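Local structure of alpha-1,4-endofucoidanase (6DLH) at residues L552-G555 and V556-D560. The protein hydrolyses fucoidan internally, as a retaining endo-acting alpha-1,4-fucoidanase of glycoside hydrolase family 107. Numbering follows the deposited sequence.
Sequences LKLG and VDFYD. With CA (calcium ion), chain G.
Lys553 and Val556 close a type II beta turn that leads from strand 550-553 to strand 558-559 in the middle of three immunoglobulin-like domains accompanying the catalytic domain. The assignment rests on the backbone: Leu554 has psi 131°, Gly555 a positive phi of 90°, and Val556 N donates to Lys553 O at 2.9 Å. The same carbonyl takes a second, almost straight bond from Asp557 N, so two amides grip one oxygen. Asp557 returns the favour through its side chain, since OD2 accepts Lys553 N at 3.0 Å with its anti lone pair, on the side away from OD1. Farther along, Gly555 N reaches Phe558 O at 2.8 Å, fixing the chain beyond the turn.

Phe558 packs its ring against the turn. Its CG stands between the backbone N and the carbonyl carbon (chi1 62°), which folds the ring back so that Leu554 lies over one face of it, with Phe558 CZ 3.5 Å from Leu554 N. Leu554 CD1 meets Phe558 CE1 at 3.9 Å, the two side chains crossing at about a right angle, while at the rim Leu552 CB touches Phe558 CE2. Replacing Phe558 with alanine would probably open a gap beside the turn and leave Leu552 CB and Leu554 CD1 without their shared apolar partner. Leu566 adds to this packing from a nearby loop. Tyr559 OH is hydrogen-bonded to His518 ND1, and the segment ends in a calcium site completed by Gly528, Glu562, Asp564, Asp609 and a water, where Asp560 OD2 binds the calcium ion at 2.5 Å.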
loop_
_atom_site.group_PDB
_atom_site.type_symbol
_atom_site.label_atom_id
_atom_site.label_comp_id
_atom_site.label_asym_id
_atom_site.label_seq_id
_atom_site.Cartn_x
_atom_site.Cartn_y
_atom_site.Cartn_z
ATOM N N LEU A 552 -8.741 2.614 -14.984
ATOM C CA LEU A 552 -8.245 3.260 -16.183
ATOM C C LEU A 552 -6.962 3.997 -15.813
ATOM O O LEU A 552 -6.965 4.792 -14.884
ATOM C CB LEU A 552 -9.326 4.214 -16.704
ATOM C CG LEU A 552 -10.654 3.554 -17.074
ATOM C CD1 LEU A 552 -11.693 4.596 -17.455
ATOM C CD2 LEU A 552 -10.466 2.551 -18.203
ATOM N N LYS A 553 -5.872 3.719 -16.535
ATOM C CA LYS A 553 -4.564 4.197 -16.115
ATOM C C LYS A 553 -3.811 4.840 -17.277
ATOM O O LYS A 553 -3.719 4.276 -18.369
ATOM C CB LYS A 553 -3.737 3.051 -15.522
ATOM C CG LYS A 553 -4.317 2.399 -14.275
ATOM C CD LYS A 553 -3.304 1.585 -13.497
ATOM C CE LYS A 553 -2.989 0.249 -14.131
ATOM N NZ LYS A 553 -1.711 -0.300 -13.620
ATOM N N LEU A 554 -3.246 6.022 -17.003
ATOM C CA LEU A 554 -2.380 6.732 -17.928
ATOM C C LEU A 554 -1.298 5.773 -18.418
ATOM O O LEU A 554 -0.687 5.060 -17.621
ATOM C CB LEU A 554 -1.786 7.937 -17.186
ATOM C CG LEU A 554 -0.930 8.910 -17.998
ATOM C CD1 LEU A 554 -1.786 9.735 -18.954
ATOM C CD2 LEU A 554 -0.135 9.828 -17.068
ATOM N N GLY A 555 -1.109 5.730 -19.743
ATOM C CA GLY A 555 -0.065 4.923 -20.354
ATOM C C GLY A 555 -0.536 3.508 -20.692
ATOM O O GLY A 555 0.196 2.749 -21.329
ATOM N N VAL A 556 -1.753 3.161 -20.253
ATOM C CA VAL A 556 -2.337 1.853 -20.521
ATOM C C VAL A 556 -3.624 2.060 -21.316
ATOM O O VAL A 556 -3.771 1.525 -22.414
ATOM C CB VAL A 556 -2.613 1.056 -19.229
ATOM C CG1 VAL A 556 -3.089 -0.361 -19.520
ATOM C CG2 VAL A 556 -1.413 1.031 -18.293
ATOM N N ASP A 557 -4.541 2.860 -20.754
ATOM C CA ASP A 557 -5.884 2.999 -21.299
ATOM C C ASP A 557 -6.051 4.332 -22.032
ATOM O O ASP A 557 -6.916 4.447 -22.897
ATOM C CB ASP A 557 -6.940 2.759 -20.222
ATOM C CG ASP A 557 -6.757 1.425 -19.523
ATOM O OD1 ASP A 557 -6.900 0.392 -20.195
ATOM O OD2 ASP A 557 -6.440 1.433 -18.320
ATOM N N PHE A 558 -5.222 5.328 -21.681
ATOM C CA PHE A 558 -5.289 6.658 -22.266
ATOM C C PHE A 558 -3.925 7.325 -22.113
ATOM O O PHE A 558 -3.130 6.909 -21.273
ATOM C CB PHE A 558 -6.438 7.456 -21.640
ATOM C CG PHE A 558 -6.301 7.690 -20.154
ATOM C CD1 PHE A 558 -5.696 8.842 -19.667
ATOM C CD2 PHE A 558 -6.762 6.752 -19.242
ATOM C CE1 PHE A 558 -5.557 9.050 -18.303
ATOM C CE2 PHE A 558 -6.618 6.959 -17.878
ATOM C CZ PHE A 558 -6.018 8.108 -17.411
ATOM N N TYR A 559 -3.645 8.353 -22.921
ATOM C CA TYR A 559 -2.317 8.949 -22.885
ATOM C C TYR A 559 -2.295 10.323 -23.555
ATOM O O TYR A 559 -3.159 10.637 -24.369
ATOM C CB TYR A 559 -1.282 7.993 -23.489
ATOM C CG TYR A 559 0.141 8.476 -23.386
ATOM C CD1 TYR A 559 0.816 8.469 -22.172
ATOM C CD2 TYR A 559 0.814 8.955 -24.502
ATOM C CE1 TYR A 559 2.127 8.913 -22.074
ATOM C CE2 TYR A 559 2.122 9.409 -24.416
ATOM C CZ TYR A 559 2.781 9.386 -23.200
ATOM O OH TYR A 559 4.072 9.827 -23.115
ATOM N N ASP A 560 -1.282 11.127 -23.200
ATOM C CA ASP A 560 -1.097 12.469 -23.730
ATOM C C ASP A 560 0.383 12.686 -24.033
ATOM O O ASP A 560 1.236 12.531 -23.157
ATOM C CB ASP A 560 -1.628 13.538 -22.770
ATOM C CG ASP A 560 -1.552 14.945 -23.340
ATOM O OD1 ASP A 560 -0.421 15.501 -23.434
ATOM O OD2 ASP A 560 -2.610 15.475 -23.706
HETATM CA CA CA G . -1.885 17.481 -25.035
HETATM O O HOH W 1 -2.054 19.799 -26.148
#